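Local coordinates for protein HI1317 (Haemophilus influenzae, PDB 1JOV) that probably interconverts the alpha and beta anomers of glucose 6-phosphate as a member of the glucose-6-phosphate 1-epimerase family, at residues H18-V23 against F63-A68; I35-A40 against L110-F115; A50-L55 against F209-A214; I43-Q48 against M127-K132. All blocks are in the same frame, centred on the assembly; numbering follows the deposited sequence.

Contact 1 of 4, residues H18-V23 against F63-A68; sequences HNDIPV and FKNGNA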
loop_
_atom_site.group_PDB
_atom_site.type_symbol
_atom_site.label_atom_id
_atom_site.label_comp_id
_atom_site.label_asym_id
_atom_site.label_seq_id
_atom_site.Cartn_x
_atom_site.Cartn_y
_atom_site.Cartn_z
ATOM N N HIS A 18 3.148 10.485 15.564
ATOM C CA HIS A 18 3.925 11.270 14.604
ATOM C C HIS A 18 3.090 12.473 14.258
ATOM O O HIS A 18 2.058 12.444 13.557
ATOM C CB HIS A 18 4.266 10.491 13.352
ATOM C CG HIS A 18 5.176 9.360 13.598
ATOM N ND1 HIS A 18 6.350 9.238 12.876
ATOM C CD2 HIS A 18 5.103 8.285 14.407
ATOM C CE1 HIS A 18 6.941 8.097 13.216
ATOM N NE2 HIS A 18 6.227 7.523 14.168
ATOM N N ASN A 19 3.519 13.637 14.761
ATOM C CA ASN A 19 2.707 14.845 14.608
ATOM C C ASN A 19 1.308 14.563 15.166
ATOM O O ASN A 19 1.135 14.272 16.377
ATOM C CB ASN A 19 2.675 15.422 13.198
ATOM C CG ASN A 19 4.003 16.019 12.795
ATOM O OD1 ASN A 19 4.837 16.309 13.666
ATOM N ND2 ASN A 19 4.253 16.143 11.477
ATOM N N ASP A 20 0.323 14.585 14.311
ATOM C CA ASP A 20 -1.090 14.331 14.703
ATOM C C ASP A 20 -1.524 12.857 14.776
ATOM O O ASP A 20 -2.541 12.539 15.390
ATOM C CB ASP A 20 -2.015 14.966 13.659
ATOM C CG ASP A 20 -2.118 16.469 13.807
ATOM O OD1 ASP A 20 -1.628 17.005 14.821
ATOM O OD2 ASP A 20 -2.693 17.111 12.915
ATOM N N ILE A 21 -0.808 11.940 14.134
ATOM C CA ILE A 21 -1.266 10.587 13.926
ATOM C C ILE A 21 -0.511 9.473 14.694
ATOM O O ILE A 21 0.721 9.447 14.695
ATOM C CB ILE A 21 -1.099 10.308 12.428
ATOM C CG1 ILE A 21 -2.109 11.063 11.551
ATOM C CG2 ILE A 21 -1.191 8.800 12.175
ATOM C CD1 ILE A 21 -1.724 11.118 10.095
ATOM N N PRO A 22 -1.236 8.548 15.343
ATOM C CA PRO A 22 -0.589 7.449 16.095
ATOM C C PRO A 22 -0.107 6.376 15.123
ATOM O O PRO A 22 -0.876 6.057 14.167
ATOM C CB PRO A 22 -1.699 6.954 17.010
ATOM C CG PRO A 22 -2.928 7.600 16.506
ATOM C CD PRO A 22 -2.697 8.503 15.420
ATOM N N VAL A 23 1.089 5.896 15.327
ATOM C CA VAL A 23 1.747 4.934 14.471
ATOM C C VAL A 23 2.334 3.806 15.292
ATOM O O VAL A 23 3.116 4.012 16.224
ATOM C CB VAL A 23 2.864 5.615 13.611
ATOM C CG1 VAL A 23 3.585 4.584 12.732
ATOM C CG2 VAL A 23 2.261 6.729 12.781
ATOM N N PHE A 63 1.869 14.079 8.160
ATOM C CA PHE A 63 1.169 13.445 9.219
ATOM C C PHE A 63 0.073 14.190 9.970
ATOM O O PHE A 63 0.001 14.218 11.192
ATOM C CB PHE A 63 2.083 12.805 10.257
ATOM C CG PHE A 63 2.880 11.664 9.774
ATOM C CD1 PHE A 63 2.354 10.381 9.704
ATOM C CD2 PHE A 63 4.171 11.876 9.329
ATOM C CE1 PHE A 63 3.123 9.334 9.255
ATOM C CE2 PHE A 63 4.993 10.826 8.884
ATOM C CZ PHE A 63 4.460 9.539 8.856
ATOM N N LYS A 64 -0.859 14.700 9.211
ATOM C CA LYS A 64 -1.992 15.415 9.718
ATOM C C LYS A 64 -3.280 14.621 9.760
ATOM O O LYS A 64 -3.706 14.063 8.715
ATOM C CB LYS A 64 -2.193 16.644 8.828
ATOM C CG LYS A 64 -3.481 17.418 9.089
ATOM C CD LYS A 64 -3.535 18.063 10.498
ATOM C CE LYS A 64 -4.949 18.649 10.819
ATOM N NZ LYS A 64 -5.060 19.054 12.256
ATOM N N ASN A 65 -3.935 14.642 10.912
ATOM C CA ASN A 65 -5.137 13.870 11.079
ATOM C C ASN A 65 -6.157 14.220 10.010
ATOM O O ASN A 65 -6.408 15.380 9.721
ATOM C CB ASN A 65 -5.725 13.893 12.490
ATOM C CG ASN A 65 -6.096 15.285 12.946
ATOM O OD1 ASN A 65 -5.252 16.037 13.431
ATOM N ND2 ASN A 65 -7.364 15.634 12.800
ATOM N N GLY A 66 -6.726 13.196 9.380
ATOM C CA GLY A 66 -7.689 13.446 8.334
ATOM C C GLY A 66 -7.248 13.710 6.904
ATOM O O GLY A 66 -8.111 13.870 6.006
ATOM N N ASN A 67 -5.936 13.774 6.678
ATOM C CA ASN A 67 -5.258 14.012 5.431
ATOM C C ASN A 67 -4.463 12.725 5.043
ATOM O O ASN A 67 -3.645 12.289 5.836
ATOM C CB ASN A 67 -4.240 15.128 5.675
ATOM C CG ASN A 67 -3.490 15.506 4.456
ATOM O OD1 ASN A 67 -2.295 15.201 4.344
ATOM N ND2 ASN A 67 -4.178 16.129 3.468
ATOM N N ALA A 68 -4.795 12.206 3.906
ATOM C CA ALA A 68 -4.265 10.909 3.466
ATOM C C ALA A 68 -2.787 10.970 3.459
ATOM O O ALA A 68 -2.201 11.972 3.013
ATOM C CB ALA A 68 -4.794 10.507 2.106
#
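The backbone N of Asp20 donates to the carbonyl O of Phe63 at 3.2 Å, a somewhat bent bond (N-H...O 144°). Asp20 belongs to the type II' turn from His18 to Ile21 that joins strands 13-18 and 21-28, so the bond fastens the tip of a beta hairpin, in a mutarotase-like all-beta fold, to the long loop after strand 41-47. Phe63 carries most of the packing. CB of His18 lies over one face of its ring, 4.1 Å from the centroid and offset toward the rim, in a CH-pi contact. The imidazole stands oblique to the phenyl ring, planes 42° apart, and its NE2 is hydrogen-bonded to His25. Beside them, CB of Asn19 approaches the carbonyl O of Phe63 to 3.6 Å; in the conformer described, Asn19 OD1 accepts from Met1 N. On the exposed margin, Asp20 OD2 and Lys64 NZ form a salt bridge of 3.1 Å, its detail doubtful because OD2 is modelled too close to a neighbour. The chain then reverses in a type II turn from Lys64 to Asn67, with Gly66 taking the position of positive phi. On the buried side, Ile21 CD1 lies near the plane of the Phe63 ring at its edge, 4.2 Å from CD1 and 3.6 Å from the backbone C of Phe63.

Contact 2 of 4, residues I35-A40 against L110-F115; sequences ISLQGA and LEFELF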
loop_
_atom_site.group_PDB
_atom_site.type_symbol
_atom_site.label_atom_id
_atom_site.label_comp_id
_atom_site.label_asym_id
_atom_site.label_seq_id
_atom_site.Cartn_x
_atom_site.Cartn_y
_atom_site.Cartn_z
ATOM N N ILE A 35 3.048 1.241 11.163
ATOM C CA ILE A 35 1.659 1.217 10.657
ATOM C C ILE A 35 0.882 2.399 11.230
ATOM O O ILE A 35 0.683 2.506 12.450
ATOM C CB ILE A 35 0.885 -0.061 11.078
ATOM C CG1 ILE A 35 1.700 -1.310 10.641
ATOM C CG2 ILE A 35 -0.571 -0.037 10.427
ATOM C CD1 ILE A 35 2.775 -1.927 11.628
ATOM N N SER A 36 0.412 3.294 10.392
ATOM C CA SER A 36 -0.361 4.396 10.899
ATOM C C SER A 36 -1.771 3.855 11.281
ATOM O O SER A 36 -2.463 3.177 10.487
ATOM C CB SER A 36 -0.569 5.406 9.764
ATOM O OG SER A 36 -1.718 6.191 9.997
ATOM N N LEU A 37 -2.290 4.224 12.434
ATOM C CA LEU A 37 -3.682 3.794 12.755
ATOM C C LEU A 37 -4.724 4.551 11.879
ATOM O O LEU A 37 -5.839 4.071 11.661
ATOM C CB LEU A 37 -3.963 4.001 14.240
ATOM C CG LEU A 37 -3.164 3.167 15.246
ATOM C CD1 LEU A 37 -3.830 3.226 16.621
ATOM C CD2 LEU A 37 -3.030 1.721 14.774
ATOM N N GLN A 38 -4.298 5.706 11.354
ATOM C CA GLN A 38 -5.153 6.404 10.433
ATOM C C GLN A 38 -5.050 5.557 9.134
ATOM O O GLN A 38 -3.969 5.430 8.558
ATOM C CB GLN A 38 -4.767 7.835 10.125
ATOM C CG GLN A 38 -5.589 8.421 8.987
ATOM C CD GLN A 38 -5.211 9.843 8.687
ATOM O OE1 GLN A 38 -5.430 10.726 9.513
ATOM N NE2 GLN A 38 -4.638 10.301 7.586
ATOM N N GLY A 39 -6.149 5.030 8.688
ATOM C CA GLY A 39 -6.200 4.258 7.424
ATOM C C GLY A 39 -5.565 2.842 7.570
ATOM O O GLY A 39 -5.315 2.205 6.511
ATOM N N ALA A 40 -5.310 2.388 8.790
ATOM C CA ALA A 40 -4.601 1.099 9.003
ATOM C C ALA A 40 -3.517 1.011 7.943
ATOM O O ALA A 40 -3.434 -0.005 7.189
ATOM C CB ALA A 40 -5.629 -0.059 8.844
ATOM N N LEU A 110 -0.697 -8.577 12.899
ATOM C CA LEU A 110 -1.466 -7.454 13.472
ATOM C C LEU A 110 -2.793 -7.410 12.710
ATOM O O LEU A 110 -2.789 -7.658 11.464
ATOM C CB LEU A 110 -0.735 -6.153 13.085
ATOM C CG LEU A 110 0.710 -6.062 13.659
ATOM C CD1 LEU A 110 1.210 -4.603 13.247
ATOM C CD2 LEU A 110 0.794 -6.332 15.151
ATOM N N GLU A 111 -3.870 -7.110 13.426
ATOM C CA GLU A 111 -5.217 -6.987 12.785
ATOM C C GLU A 111 -5.746 -5.639 13.171
ATOM O O GLU A 111 -5.587 -5.225 14.303
ATOM C CB GLU A 111 -6.252 -8.063 13.222
ATOM C CG GLU A 111 -5.694 -9.428 12.774
ATOM C CD GLU A 111 -6.666 -10.571 13.077
ATOM O OE1 GLU A 111 -7.822 -10.293 13.499
ATOM O OE2 GLU A 111 -6.267 -11.751 12.904
ATOM N N PHE A 112 -6.345 -4.968 12.223
ATOM C CA PHE A 112 -6.941 -3.647 12.391
ATOM C C PHE A 112 -8.381 -3.722 12.003
ATOM O O PHE A 112 -8.744 -4.475 11.107
ATOM C CB PHE A 112 -6.192 -2.649 11.492
ATOM C CG PHE A 112 -4.743 -2.559 11.875
ATOM C CD1 PHE A 112 -4.357 -1.708 12.882
ATOM C CD2 PHE A 112 -3.779 -3.356 11.242
ATOM C CE1 PHE A 112 -3.041 -1.608 13.235
ATOM C CE2 PHE A 112 -2.443 -3.252 11.608
ATOM C CZ PHE A 112 -2.080 -2.381 12.600
ATOM N N GLU A 113 -9.254 -2.944 12.650
ATOM C CA GLU A 113 -10.657 -2.933 12.215
ATOM C C GLU A 113 -11.153 -1.460 12.056
ATOM O O GLU A 113 -10.637 -0.571 12.761
ATOM C CB GLU A 113 -11.542 -3.634 13.235
ATOM C CG GLU A 113 -11.217 -5.170 13.258
ATOM C CD GLU A 113 -11.851 -5.867 14.426
ATOM O OE1 GLU A 113 -11.791 -5.280 15.532
ATOM O OE2 GLU A 113 -12.450 -6.927 14.227
ATOM N N LEU A 114 -12.090 -1.293 11.126
ATOM C CA LEU A 114 -12.711 0.009 10.850
ATOM C C LEU A 114 -14.193 -0.136 11.185
ATOM O O LEU A 114 -14.857 -1.149 10.781
ATOM C CB LEU A 114 -12.607 0.366 9.358
ATOM C CG LEU A 114 -13.327 1.681 8.951
ATOM C CD1 LEU A 114 -12.661 2.766 9.765
ATOM C CD2 LEU A 114 -13.168 1.807 7.423
ATOM N N PHE A 115 -14.717 0.793 11.973
ATOM C CA PHE A 115 -16.124 0.752 12.409
ATOM C C PHE A 115 -16.910 1.944 11.936
ATOM O O PHE A 115 -16.380 3.056 11.777
ATOM C CB PHE A 115 -16.212 0.673 13.929
ATOM C CG PHE A 115 -15.674 -0.589 14.520
ATOM C CD1 PHE A 115 -16.474 -1.757 14.625
ATOM C CD2 PHE A 115 -14.380 -0.605 14.990
ATOM C CE1 PHE A 115 -15.926 -2.918 15.108
ATOM C CE2 PHE A 115 -13.846 -1.738 15.486
ATOM C CZ PHE A 115 -14.592 -2.915 15.533
#
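Phe112 points its ring from strand 107-115 into a group of three aliphatic side chains: Ile35, Leu37 and Ala40. The end of the ring, CZ, meets CG2 of Ile35 at 3.5 Å, approached obliquely. One edge takes CD2 of Leu37, which lies near the ring plane, 3.7 Å from CE1, the two side chains crossing at about a right angle. At the root of the ring, CB of Ala40 rests 3.7 Å from CB of Phe112. Beyond the ring the contact is continued by Ile35 and Leu110, whose CD1 methyls stand 3.5 Å apart, tighter than usual van der Waals contact. Chi2 of Ile35 (89°), some 30° from the staggered value, sets where its CD1 lies. This is face-to-face sheet packing of a beta sandwich: strand 31-36 belongs to the five-stranded antiparallel sheet and strand 107-115 to the eight-stranded one. Ala40 comes in at the end of a type II turn running from Leu37, just before strand 41-47. Leu24 and Met127 also pack around this interface. No hydrogen bond crosses between 35-40 and 110-115; the contact is wholly apolar, consistent with burial of hydrocarbon and close fit, rather than directional bonds, joining the sheets here.

Contact 3 of 4, residues A50-L55 against F209-A214; sequences AKQDVL and FNRTIA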
loop_
_atom_site.group_PDB
_atom_site.type_symbol
_atom_site.label_atom_id
_atom_site.label_comp_id
_atom_site.label_asym_id
_atom_site.label_seq_id
_atom_site.Cartn_x
_atom_site.Cartn_y
_atom_site.Cartn_z
ATOM N N ALA A 50 17.392 -6.446 4.648
ATOM C CA ALA A 50 17.079 -5.608 3.510
ATOM C C ALA A 50 17.831 -4.355 3.829
ATOM O O ALA A 50 17.883 -3.921 4.979
ATOM C CB ALA A 50 15.592 -5.325 3.351
ATOM N N LYS A 51 18.434 -3.770 2.834
ATOM C CA LYS A 51 19.269 -2.585 3.066
ATOM C C LYS A 51 18.452 -1.315 3.008
ATOM O O LYS A 51 18.815 -0.280 3.575
ATOM C CB LYS A 51 20.414 -2.512 2.042
ATOM C CG LYS A 51 21.438 -3.632 2.196
ATOM C CD LYS A 51 22.287 -3.765 0.937
ATOM C CE LYS A 51 23.033 -5.098 0.901
ATOM N NZ LYS A 51 23.864 -5.232 -0.323
ATOM N N GLN A 52 17.324 -1.385 2.306
ATOM C CA GLN A 52 16.482 -0.224 2.187
ATOM C C GLN A 52 15.061 -0.625 2.587
ATOM O O GLN A 52 14.644 -1.757 2.367
ATOM C CB GLN A 52 16.522 0.292 0.736
ATOM C CG GLN A 52 17.914 0.825 0.219
ATOM C CD GLN A 52 18.773 -0.272 -0.384
ATOM O OE1 GLN A 52 18.288 -1.353 -0.603
ATOM N NE2 GLN A 52 20.050 0.022 -0.673
ATOM N N ASP A 53 14.304 0.330 3.061
ATOM C CA ASP A 53 12.910 0.075 3.304
ATOM C C ASP A 53 12.257 -0.454 2.000
ATOM O O ASP A 53 12.600 0.004 0.908
ATOM C CB ASP A 53 12.210 1.379 3.751
ATOM C CG ASP A 53 10.865 1.259 4.477
ATOM O OD1 ASP A 53 10.106 0.327 4.145
ATOM O OD2 ASP A 53 10.589 2.090 5.375
ATOM N N VAL A 54 11.325 -1.389 2.104
ATOM C CA VAL A 54 10.582 -1.861 0.935
ATOM C C VAL A 54 9.555 -0.857 0.458
ATOM O O VAL A 54 9.229 -0.807 -0.770
ATOM C CB VAL A 54 9.916 -3.222 1.189
ATOM C CG1 VAL A 54 9.051 -3.608 0.033
ATOM C CG2 VAL A 54 10.992 -4.278 1.378
ATOM N N LEU A 55 8.999 -0.050 1.393
ATOM C CA LEU A 55 7.963 0.884 1.013
ATOM C C LEU A 55 8.463 2.344 0.976
ATOM O O LEU A 55 9.399 2.720 1.731
ATOM C CB LEU A 55 6.848 0.799 2.040
ATOM C CG LEU A 55 6.181 -0.579 2.060
ATOM C CD1 LEU A 55 5.184 -0.580 3.185
ATOM C CD2 LEU A 55 5.440 -0.864 0.762
ATOM N N PHE A 209 18.884 -0.186 -6.519
ATOM C CA PHE A 209 19.140 -0.773 -5.212
ATOM C C PHE A 209 19.575 -2.237 -5.392
ATOM O O PHE A 209 19.893 -2.954 -4.434
ATOM C CB PHE A 209 17.826 -0.816 -4.394
ATOM C CG PHE A 209 17.456 0.488 -3.734
ATOM C CD1 PHE A 209 18.389 1.469 -3.559
ATOM C CD2 PHE A 209 16.172 0.685 -3.215
ATOM C CE1 PHE A 209 18.082 2.653 -2.971
ATOM C CE2 PHE A 209 15.851 1.893 -2.596
ATOM C CZ PHE A 209 16.782 2.872 -2.446
ATOM N N ASN A 210 19.553 -2.683 -6.634
ATOM C CA ASN A 210 19.941 -4.057 -6.946
ATOM C C ASN A 210 19.171 -5.154 -6.162
ATOM O O ASN A 210 19.776 -5.952 -5.446
ATOM C CB ASN A 210 21.497 -4.195 -6.811
ATOM C CG ASN A 210 22.258 -3.217 -7.729
ATOM O OD1 ASN A 210 22.206 -3.338 -8.951
ATOM N ND2 ASN A 210 22.976 -2.261 -7.136
ATOM N N ARG A 211 17.858 -5.209 -6.309
ATOM C CA ARG A 211 17.001 -6.195 -5.680
ATOM C C ARG A 211 15.760 -6.390 -6.526
ATOM O O ARG A 211 15.498 -5.615 -7.451
ATOM C CB ARG A 211 16.556 -5.752 -4.305
ATOM C CG ARG A 211 15.622 -4.542 -4.267
ATOM C CD ARG A 211 15.612 -3.834 -2.894
ATOM N NE ARG A 211 14.586 -2.790 -2.746
ATOM C CZ ARG A 211 14.151 -2.306 -1.576
ATOM N NH1 ARG A 211 14.673 -2.771 -0.440
ATOM N NH2 ARG A 211 13.215 -1.360 -1.544
ATOM N N THR A 212 14.967 -7.418 -6.222
ATOM C CA THR A 212 13.699 -7.593 -6.869
ATOM C C THR A 212 12.595 -7.655 -5.827
ATOM O O THR A 212 12.700 -8.464 -4.912
ATOM C CB THR A 212 13.685 -8.946 -7.547
ATOM O OG1 THR A 212 14.556 -8.841 -8.669
ATOM C CG2 THR A 212 12.350 -9.217 -8.227
ATOM N N ILE A 213 11.585 -6.844 -6.020
ATOM C CA ILE A 213 10.420 -6.894 -5.149
ATOM C C ILE A 213 9.427 -7.819 -5.818
ATOM O O ILE A 213 8.849 -7.471 -6.859
ATOM C CB ILE A 213 9.833 -5.485 -4.937
ATOM C CG1 ILE A 213 10.826 -4.548 -4.258
ATOM C CG2 ILE A 213 8.540 -5.552 -4.141
ATOM C CD1 ILE A 213 10.234 -3.226 -3.827
ATOM N N ALA A 214 9.208 -8.990 -5.226
ATOM C CA ALA A 214 8.270 -9.946 -5.865
ATOM C C ALA A 214 6.863 -9.809 -5.259
ATOM O O ALA A 214 6.776 -9.685 -4.038
ATOM C CB ALA A 214 8.757 -11.321 -5.662
HETATM O O HOH W 1 17.244 -4.209 0.158
#
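Chi1 of Arg211 (67°) puts CG between the backbone N and carbonyl carbon, and the chain then runs extended to NE, carrying the guanidinium up to the backbone of Gln52 and Asp53. Both carbonyl oxygens lie near the guanidinium plane, at its edge: NH1 donates to Gln52 O at 3.0 Å and NH2 to Asp53 O at 2.9 Å, the second being the straighter bond. Each donor stands out of the plane of the carbonyl it meets, further so at Gln52. NH2 also bonds Asn154 O, and Asp53 O accepts from Asn154 ND2, so the strand 145-154 shares this node. Phe209 CD2 lies 3.6 Å above one guanidinium face. In the conformer described, Gln52 bends at chi2 (88°), bringing CD back over the Phe209 ring: CG is centred 3.5 Å above one face in a CH-pi contact, and the amide is stacked almost parallel to the ring, planes 6° apart. A water accepts from Arg211 NH1 and from Lys51 N, each at 3.0 Å, and donates to Gln52 OE1, tying the loop to the arginine a third time. Further along, CD1 of Ile213 touches CG1 of Val54 at 4.1 Å, the two side chains lying side by side and oppositely directed. Arg211 begins its strand at a G1 beta bulge, where Asn210 and Arg211 together pair with Asp206 of strand 201-206. Loop 50-55 packs on the start of strand 211-218, with Ile266 of strand 261-268 packing on both Val54 and Ile213 and Asn154 of strand 145-154 against Gln52 and Phe209.

Contact 4 of 4, residues I43-Q48 against M127-K132; sequences ISWKPQ and MVFTDK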
loop_
_atom_site.group_PDB
_atom_site.type_symbol
_atom_site.label_atom_id
_atom_site.label_comp_id
_atom_site.label_asym_id
_atom_site.label_seq_id
_atom_site.Cartn_x
_atom_site.Cartn_y
_atom_site.Cartn_z
ATOM N N ILE A 43 3.194 2.028 6.586
ATOM C CA ILE A 43 4.078 2.980 5.919
ATOM C C ILE A 43 5.558 2.687 5.810
ATOM O O ILE A 43 6.279 3.431 5.116
ATOM C CB ILE A 43 3.832 4.380 6.571
ATOM C CG1 ILE A 43 3.973 4.303 8.089
ATOM C CG2 ILE A 43 2.407 4.788 6.177
ATOM C CD1 ILE A 43 4.091 5.687 8.771
ATOM N N SER A 44 5.988 1.620 6.482
ATOM C CA SER A 44 7.405 1.218 6.386
ATOM C C SER A 44 7.482 -0.296 6.633
ATOM O O SER A 44 6.756 -0.833 7.468
ATOM C CB SER A 44 8.192 1.908 7.486
ATOM O OG SER A 44 9.553 1.439 7.571
ATOM N N TRP A 45 8.316 -0.932 5.878
ATOM C CA TRP A 45 8.542 -2.363 6.125
ATOM C C TRP A 45 9.960 -2.701 5.686
ATOM O O TRP A 45 10.280 -2.578 4.513
ATOM C CB TRP A 45 7.461 -3.297 5.498
ATOM C CG TRP A 45 7.857 -4.723 5.628
ATOM C CD1 TRP A 45 8.121 -5.421 6.778
ATOM C CD2 TRP A 45 8.043 -5.647 4.543
ATOM N NE1 TRP A 45 8.420 -6.733 6.476
ATOM C CE2 TRP A 45 8.486 -6.860 5.106
ATOM C CE3 TRP A 45 7.963 -5.547 3.157
ATOM C CZ2 TRP A 45 8.728 -7.983 4.321
ATOM C CZ3 TRP A 45 8.241 -6.663 2.365
ATOM C CH2 TRP A 45 8.666 -7.839 2.966
ATOM N N LYS A 46 10.809 -3.089 6.624
ATOM C CA LYS A 46 12.191 -3.407 6.226
ATOM C C LYS A 46 12.457 -4.797 6.797
ATOM O O LYS A 46 12.682 -4.982 8.001
ATOM C CB LYS A 46 13.126 -2.352 6.777
ATOM C CG LYS A 46 14.501 -2.301 6.119
ATOM C CD LYS A 46 15.288 -1.077 6.698
ATOM C CE LYS A 46 16.739 -1.051 6.243
ATOM N NZ LYS A 46 17.510 0.102 6.834
ATOM N N PRO A 47 12.282 -5.811 5.976
ATOM C CA PRO A 47 12.533 -7.186 6.449
ATOM C C PRO A 47 14.068 -7.388 6.729
ATOM O O PRO A 47 14.918 -6.658 6.304
ATOM C CB PRO A 47 12.134 -8.062 5.307
ATOM C CG PRO A 47 11.849 -7.173 4.189
ATOM C CD PRO A 47 11.770 -5.751 4.621
ATOM N N GLN A 48 14.356 -8.386 7.515
ATOM C CA GLN A 48 15.736 -8.588 8.027
ATOM C C GLN A 48 16.727 -8.620 6.861
ATOM O O GLN A 48 16.542 -9.332 5.858
ATOM C CB GLN A 48 15.773 -9.855 8.854
ATOM C CG GLN A 48 16.907 -9.960 9.828
ATOM C CD GLN A 48 16.938 -8.825 10.792
ATOM O OE1 GLN A 48 17.861 -8.033 10.705
ATOM N NE2 GLN A 48 15.926 -8.713 11.717
ATOM N N MET A 127 -2.123 -7.944 8.748
ATOM C CA MET A 127 -0.782 -7.868 8.222
ATOM C C MET A 127 0.054 -8.958 8.891
ATOM O O MET A 127 0.041 -9.024 10.092
ATOM C CB MET A 127 -0.126 -6.506 8.532
ATOM C CG MET A 127 -0.988 -5.334 7.954
ATOM S SD MET A 127 -0.155 -3.752 8.402
ATOM C CE MET A 127 -1.429 -2.592 7.823
ATOM N N VAL A 128 0.719 -9.808 8.112
ATOM C CA VAL A 128 1.511 -10.895 8.622
ATOM C C VAL A 128 2.959 -10.664 8.150
ATOM O O VAL A 128 3.227 -10.613 6.959
ATOM C CB VAL A 128 1.002 -12.291 8.147
ATOM C CG1 VAL A 128 1.834 -13.403 8.782
ATOM C CG2 VAL A 128 -0.471 -12.468 8.465
ATOM N N PHE A 129 3.863 -10.518 9.114
ATOM C CA PHE A 129 5.282 -10.272 8.863
ATOM C C PHE A 129 6.178 -11.485 9.174
ATOM O O PHE A 129 6.228 -11.970 10.311
ATOM C CB PHE A 129 5.780 -9.101 9.751
ATOM C CG PHE A 129 4.975 -7.823 9.584
ATOM C CD1 PHE A 129 5.334 -6.904 8.605
ATOM C CD2 PHE A 129 3.876 -7.526 10.374
ATOM C CE1 PHE A 129 4.653 -5.730 8.401
ATOM C CE2 PHE A 129 3.189 -6.343 10.195
ATOM C CZ PHE A 129 3.554 -5.420 9.207
ATOM N N THR A 130 6.858 -11.926 8.146
ATOM C CA THR A 130 7.844 -13.019 8.189
ATOM C C THR A 130 9.013 -12.450 7.373
ATOM O O THR A 130 9.403 -11.283 7.513
ATOM C CB THR A 130 7.256 -14.294 7.502
ATOM O OG1 THR A 130 6.792 -13.996 6.158
ATOM C CG2 THR A 130 6.089 -14.843 8.306
ATOM N N ASP A 131 9.635 -13.245 6.509
ATOM C CA ASP A 131 10.503 -12.610 5.537
ATOM C C ASP A 131 9.681 -11.942 4.453
ATOM O O ASP A 131 10.213 -11.224 3.596
ATOM C CB ASP A 131 11.412 -13.674 4.865
ATOM C CG ASP A 131 10.609 -14.788 4.185
ATOM O OD1 ASP A 131 9.819 -15.492 4.874
ATOM O OD2 ASP A 131 10.705 -15.053 2.949
ATOM N N LYS A 132 8.403 -12.180 4.455
ATOM C CA LYS A 132 7.542 -11.556 3.463
ATOM C C LYS A 132 6.522 -10.691 4.235
ATOM O O LYS A 132 6.465 -10.756 5.463
ATOM C CB LYS A 132 6.911 -12.621 2.560
ATOM C CG LYS A 132 7.870 -13.668 2.006
ATOM C CD LYS A 132 7.185 -14.550 0.954
ATOM C CE LYS A 132 8.198 -15.242 0.052
ATOM N NZ LYS A 132 7.561 -16.281 -0.808
HETATM O O HOH W 2 9.191 -8.627 8.083
HETATM O O HOH W 3 12.721 -11.356 7.860
#
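The five-membered ring of Trp45 and the Phe129 ring meet obliquely, planes 47° apart; Trp45 CD1 lies at the edge of the Phe129 ring, near its plane, 3.6 Å from Phe129 CD1, with NE1 in that plane. Over one indole face, above its centre, sits CD of Pro47, two residues on in the same strand. At the indole edge and in its plane are the carbonyl O of Asp131, 3.6 Å from CZ2, and a water that accepts from NE1 at 2.6 Å. That water donates to Thr130 O at 2.7 Å, so the buried indole N-H is satisfied through a single bridging molecule. Chi1 of Trp45 (172°) swings CG out from the strand toward 127-132, where the two aromatic side chains lie alongside, oppositely directed. Trp45 lies in strand 41-47, an outermost strand of the five-stranded sheet, and Phe129 ends strand 121-129 of the eight-stranded sheet; the pair packs between two sheets of the beta sandwich. After Phe129 the chain turns toward strand 133-139 through an ST turn, Lys132 N donating to Thr130 OG1 at 3.0 Å, and Thr130 N bonds Lys132 O. The backbone C of Lys132 closes on CZ2 of Trp45 to 3.5 Å. A second water joins Gln48 N to Thr130 O by weak bonds, and CB of Pro47 lies 4.1 Å from Asp131 O.

How the contacts relate
Contacts 3 and 4 are the closest pair, centres about 11 Å apart: Asp53 OD1 accepts from Trp45 N at 2.8 Å and Asp53 OD2 bonds Ser44 OG. Contact 2 adjoins contact 4 through two neighbouring strand pairs, with Leu110 O bonded to Met127 N at 2.8 Å, and contact 1 through Gly66 N to Gln38 OE1, also 2.8 Å. Contact 1 reaches contact 4 by Phe63 on Ile43, but does not touch contact 3, whose centre is about 26 Å away. All four lie away from the predicted catalytic His150 and Glu248. A Tris molecule, probably from the crystallisation liquor, is bonded by Asp53 N and Lys51 O and weakly by Lys46 NZ.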